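Local structure of angiotensin-converting enzyme (6S1Y) at residues T264-E269 with K417-Y422; V225-R230 with L590-G595. The protein is a mosquito zinc metallopeptidase of the angiotensin-converting enzyme family that probably removes dipeptides from the C-terminal ends of peptide substrates. All blocks are in the same frame, centred on the assembly; numbering follows the deposited sequence.

Contact 1 of 2, residues T264-E269 with K417-Y422; sequences TTPFPE and KINQFY
In the mainly helical angiotensin-converting enzyme fold, Thr264 to Phe267 of the loop between strand 244-245 and helix 276-281 lie against Ile418, Asn419 and Tyr422 of helix 414-429. The buried side-chain amide of Asn419 grips the backbone of a single residue at two points: OD1 accepts from Phe267 N at 3.0 Å, in the carbonyl plane on a lone pair, and ND2 donates to Phe267 O at 2.8 Å with an N-H...O angle of 161°. Thr265 OG1, anti to the backbone N (chi1 -164°), donates to Asn419 OD1 at 2.7 Å from well above the carbonyl plane. With these three bonds, and ND2 also bonded to Lys271 O, the rotation of the amide is fixed. A water donates both to Thr265 OG1 and to Asn419 O, tying the loop to the helix backbone as well. About one turn further along the helix, Tyr422 OH donates to Thr264 OG1 at 2.7 Å, the two side chains crossing at about a right angle; Thr264 OG1 is also bonded to Ile260 O. Between the polar sites sits Pro266. Its CD lies over one face of the Tyr422 ring in a CH-pi contact, 3.9 Å from the centroid, while its CG meets Ile418 CG2 at 3.8 Å. The Phe267 ring turns its edge to Ile418, with CE2 4.0 Å from Ile418 CB.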
# COMPACT_ATOMS: atom_id res chain seq x y z
N THR A 264 -14.66 -17.02 9.78
CA THR A 264 -13.81 -18.20 9.86
C THR A 264 -13.02 -18.29 11.16
O THR A 264 -12.09 -19.08 11.25
CB THR A 264 -12.85 -18.24 8.68
OG1 THR A 264 -12.00 -17.08 8.71
CG2 THR A 264 -13.61 -18.29 7.36
N THR A 265 -13.42 -17.56 12.20
CA THR A 265 -12.57 -17.41 13.37
C THR A 265 -12.56 -18.68 14.21
O THR A 265 -13.53 -19.45 14.22
CB THR A 265 -13.03 -16.21 14.22
OG1 THR A 265 -12.00 -15.84 15.15
CG2 THR A 265 -14.32 -16.51 15.01
N PRO A 266 -11.48 -18.91 14.95
CA PRO A 266 -11.42 -20.14 15.77
C PRO A 266 -12.53 -20.28 16.80
O PRO A 266 -13.02 -21.39 17.03
CB PRO A 266 -10.04 -20.04 16.42
CG PRO A 266 -9.22 -19.29 15.44
CD PRO A 266 -10.18 -18.24 14.87
N PHE A 267 -12.93 -19.19 17.45
CA PHE A 267 -13.83 -19.24 18.61
C PHE A 267 -14.93 -18.21 18.39
O PHE A 267 -14.93 -17.13 19.00
CB PHE A 267 -13.04 -19.03 19.90
CG PHE A 267 -11.98 -20.10 20.12
CD1 PHE A 267 -12.35 -21.39 20.42
CD2 PHE A 267 -10.64 -19.81 19.97
CE1 PHE A 267 -11.40 -22.39 20.57
CE2 PHE A 267 -9.68 -20.79 20.13
CZ PHE A 267 -10.06 -22.09 20.44
N PRO A 268 -15.88 -18.52 17.50
CA PRO A 268 -16.88 -17.52 17.12
C PRO A 268 -17.81 -17.12 18.24
O PRO A 268 -18.43 -16.05 18.14
CB PRO A 268 -17.66 -18.21 15.98
CG PRO A 268 -17.33 -19.68 16.09
CD PRO A 268 -15.95 -19.74 16.68
N GLU A 269 -17.94 -17.90 19.31
CA GLU A 269 -18.77 -17.48 20.43
C GLU A 269 -17.95 -16.89 21.57
O GLU A 269 -18.46 -16.75 22.68
CB GLU A 269 -19.64 -18.64 20.91
CG GLU A 269 -20.62 -19.13 19.84
CD GLU A 269 -21.27 -17.97 19.05
OE1 GLU A 269 -21.80 -17.05 19.69
OE2 GLU A 269 -21.22 -17.98 17.78
N LYS A 417 -7.65 -14.41 22.94
CA LYS A 417 -6.36 -14.03 22.39
C LYS A 417 -6.09 -14.70 21.03
O LYS A 417 -5.50 -14.06 20.15
CB LYS A 417 -5.27 -14.32 23.41
CG LYS A 417 -5.10 -13.15 24.37
CD LYS A 417 -4.43 -13.55 25.67
CE LYS A 417 -3.09 -14.25 25.46
NZ LYS A 417 -2.28 -14.23 26.72
N ILE A 418 -6.55 -15.94 20.83
CA ILE A 418 -6.41 -16.58 19.52
C ILE A 418 -7.26 -15.85 18.48
O ILE A 418 -6.77 -15.52 17.39
CB ILE A 418 -6.78 -18.08 19.62
CG1 ILE A 418 -5.87 -18.82 20.62
CG2 ILE A 418 -6.69 -18.75 18.27
CD1 ILE A 418 -4.40 -18.79 20.26
N ASN A 419 -8.53 -15.55 18.80
CA ASN A 419 -9.35 -14.77 17.87
C ASN A 419 -8.63 -13.48 17.46
O ASN A 419 -8.70 -13.06 16.29
CB ASN A 419 -10.70 -14.38 18.47
CG ASN A 419 -11.69 -15.52 18.49
OD1 ASN A 419 -11.54 -16.51 17.77
ND2 ASN A 419 -12.73 -15.39 19.32
N GLN A 420 -7.95 -12.84 18.41
CA GLN A 420 -7.22 -11.61 18.14
C GLN A 420 -6.02 -11.86 17.24
O GLN A 420 -5.85 -11.19 16.21
CB GLN A 420 -6.77 -10.99 19.48
CG GLN A 420 -5.91 -9.74 19.35
CD GLN A 420 -5.21 -9.37 20.65
OE1 GLN A 420 -5.54 -9.89 21.73
NE2 GLN A 420 -4.24 -8.47 20.56
N PHE A 421 -5.17 -12.82 17.60
CA PHE A 421 -4.02 -13.16 16.76
C PHE A 421 -4.47 -13.57 15.36
O PHE A 421 -3.82 -13.25 14.35
CB PHE A 421 -3.21 -14.32 17.38
CG PHE A 421 -2.68 -14.04 18.77
CD1 PHE A 421 -2.47 -12.75 19.23
CD2 PHE A 421 -2.41 -15.10 19.63
CE1 PHE A 421 -1.98 -12.51 20.54
CE2 PHE A 421 -1.92 -14.88 20.93
CZ PHE A 421 -1.70 -13.59 21.38
N TYR A 422 -5.56 -14.32 15.28
CA TYR A 422 -6.08 -14.78 13.99
C TYR A 422 -6.47 -13.60 13.12
O TYR A 422 -6.02 -13.48 11.98
CB TYR A 422 -7.26 -15.70 14.22
CG TYR A 422 -7.87 -16.23 12.96
CD1 TYR A 422 -7.21 -17.21 12.20
CD2 TYR A 422 -9.11 -15.75 12.51
CE1 TYR A 422 -7.77 -17.71 11.04
CE2 TYR A 422 -9.68 -16.26 11.35
CZ TYR A 422 -9.00 -17.23 10.61
OH TYR A 422 -9.54 -17.73 9.46
O HOH W 1 -10.86 -13.12 14.89

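Contact 2 of 2, residues V225-R230 with L590-G595; sequences VRYKLR and LGAHVG
Arg226, on helix 203-233, turns the edge of its guanidinium to the carbonyls of His593 and Gly595, in residues 590-595, which run from the Schellman motif closing helix 577-590 into the loop beyond it. NH1 and NH2 grip one oxygen end-on: Gly595 O lies 2.6 Å from Arg226 NH2, with that nitrogen in the carbonyl plane, and 3.0 Å from Arg226 NH1, a more bent bond with an N-H...O angle of 132°. Arg226 NH2 also donates to His593 O at 2.8 Å, this donor standing well above the carbonyl plane. Both oxygens lie close to the guanidinium plane. A bend at chi3 (66°) swings NE out of the otherwise extended chain; Arg226 NE donates to a water at 2.9 Å, and this water in turn donates to His593 O. NH1 also bonds Gly242 O, so each of the three guanidinium nitrogens of this buried side chain has a partner, and neutral carbonyl dipoles would be expected to steady its charge. Trp596 also packs on Arg226. One residue along the helix, Tyr227 carries the apolar half. Its CB meets Ala592 CB at 3.9 Å, just beyond Gly591, whose positive phi makes it the C-prime residue of the Schellman motif. Farther out, Leu590 crosses the tyrosine at about a right angle and sets CD1 over one ring face, 4.1 Å from the centroid in a CH-pi contact. At the tip of the ring, a water lies 2.7 Å from Tyr227 OH and donates to Leu590 O.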
# COMPACT_ATOMS: atom_id res chain seq x y z
N VAL A 225 -7.64 -21.27 7.00
CA VAL A 225 -8.71 -20.56 6.31
C VAL A 225 -9.39 -21.48 5.31
O VAL A 225 -10.63 -21.56 5.25
CB VAL A 225 -8.16 -19.29 5.62
CG1 VAL A 225 -9.21 -18.62 4.75
CG2 VAL A 225 -7.65 -18.32 6.67
N ARG A 226 -8.61 -22.20 4.51
CA ARG A 226 -9.20 -23.11 3.53
C ARG A 226 -10.06 -24.17 4.21
O ARG A 226 -11.16 -24.48 3.73
CB ARG A 226 -8.09 -23.75 2.70
CG ARG A 226 -8.54 -24.88 1.75
CD ARG A 226 -7.40 -25.34 0.85
NE ARG A 226 -6.32 -25.98 1.57
CZ ARG A 226 -5.16 -26.36 1.01
NH1 ARG A 226 -4.98 -26.16 -0.28
NH2 ARG A 226 -4.21 -26.94 1.74
N TYR A 227 -9.59 -24.72 5.32
CA TYR A 227 -10.39 -25.71 6.04
C TYR A 227 -11.73 -25.12 6.47
O TYR A 227 -12.78 -25.75 6.31
CB TYR A 227 -9.59 -26.23 7.23
CG TYR A 227 -10.40 -27.10 8.16
CD1 TYR A 227 -11.14 -26.54 9.21
CD2 TYR A 227 -10.42 -28.46 7.99
CE1 TYR A 227 -11.89 -27.35 10.05
CE2 TYR A 227 -11.14 -29.27 8.82
CZ TYR A 227 -11.88 -28.72 9.84
OH TYR A 227 -12.59 -29.57 10.62
N LYS A 228 -11.72 -23.89 7.04
CA LYS A 228 -12.97 -23.29 7.53
C LYS A 228 -13.88 -22.89 6.38
O LYS A 228 -15.10 -23.04 6.47
CB LYS A 228 -12.68 -22.07 8.40
CG LYS A 228 -11.90 -22.36 9.65
CD LYS A 228 -12.68 -23.22 10.67
CE LYS A 228 -13.29 -22.37 11.77
NZ LYS A 228 -14.04 -23.22 12.72
N LEU A 229 -13.34 -22.36 5.29
CA LEU A 229 -14.21 -22.02 4.16
C LEU A 229 -14.87 -23.27 3.58
O LEU A 229 -16.03 -23.24 3.17
CB LEU A 229 -13.42 -21.30 3.08
CG LEU A 229 -12.98 -19.88 3.41
CD1 LEU A 229 -12.03 -19.41 2.34
CD2 LEU A 229 -14.18 -18.94 3.48
N ARG A 230 -14.15 -24.40 3.57
CA ARG A 230 -14.74 -25.63 3.07
C ARG A 230 -15.84 -26.14 4.00
O ARG A 230 -16.83 -26.69 3.52
CB ARG A 230 -13.65 -26.70 2.89
CG ARG A 230 -14.17 -28.02 2.45
CD ARG A 230 -13.03 -28.96 2.01
NE ARG A 230 -13.51 -30.30 1.69
CZ ARG A 230 -13.78 -31.22 2.61
NH1 ARG A 230 -13.60 -30.95 3.90
NH2 ARG A 230 -14.23 -32.41 2.26
N LEU A 590 -7.05 -31.06 13.26
CA LEU A 590 -8.22 -31.08 12.40
C LEU A 590 -8.01 -31.94 11.16
O LEU A 590 -8.99 -32.33 10.53
CB LEU A 590 -8.58 -29.66 11.97
CG LEU A 590 -8.93 -28.63 13.04
CD1 LEU A 590 -8.89 -27.24 12.42
CD2 LEU A 590 -10.27 -28.92 13.59
N GLY A 591 -6.76 -32.28 10.84
CA GLY A 591 -6.47 -32.96 9.60
C GLY A 591 -6.54 -32.07 8.38
O GLY A 591 -6.86 -32.54 7.31
N ALA A 592 -6.29 -30.77 8.53
CA ALA A 592 -6.31 -29.89 7.38
C ALA A 592 -5.05 -30.09 6.55
O ALA A 592 -3.94 -30.09 7.10
CB ALA A 592 -6.42 -28.44 7.83
N HIS A 593 -5.19 -30.25 5.23
CA HIS A 593 -4.02 -30.30 4.38
C HIS A 593 -3.33 -28.94 4.38
O HIS A 593 -3.98 -27.89 4.34
CB HIS A 593 -4.37 -30.67 2.93
CG HIS A 593 -4.78 -32.10 2.75
ND1 HIS A 593 -6.09 -32.51 2.81
CD2 HIS A 593 -4.05 -33.22 2.50
CE1 HIS A 593 -6.16 -33.82 2.62
NE2 HIS A 593 -4.92 -34.27 2.43
N VAL A 594 -2.00 -28.97 4.38
CA VAL A 594 -1.17 -27.78 4.21
C VAL A 594 -0.54 -27.80 2.82
O VAL A 594 -0.12 -28.86 2.33
CB VAL A 594 -0.09 -27.74 5.31
CG1 VAL A 594 0.71 -26.47 5.23
CG2 VAL A 594 -0.76 -27.89 6.69
N GLY A 595 -0.45 -26.62 2.19
CA GLY A 595 0.04 -26.49 0.85
C GLY A 595 -1.04 -26.76 -0.20
O GLY A 595 -2.19 -27.05 0.12
O HOH W 2 -6.49 -26.83 4.33
O HOH W 3 -11.56 -32.00 11.36

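Contact 1 is nested within the chain loop that contact 2 closes, and their centres are 15 Å apart. Helix 203-233 joins them: Val225 CG2 touches Tyr422 OH at 3.4 Å, Lys228 CE lies 3.5 Å from Thr264 O, and Leu229 CD2 reaches Thr264 CG2 at 4.0 Å. Tyr224 of the same helix packs on both Pro266 and Leu590. Helix 577-590 also serves both, through Trp582 against Pro266 and Ile418, and through its end at contact 2. Neither contact includes a zinc ligand (His357, His361, Glu385) or a residue of the gamma-polyglutamate pocket. Their centres lie about 26 and 28 Å from the centre of the chain.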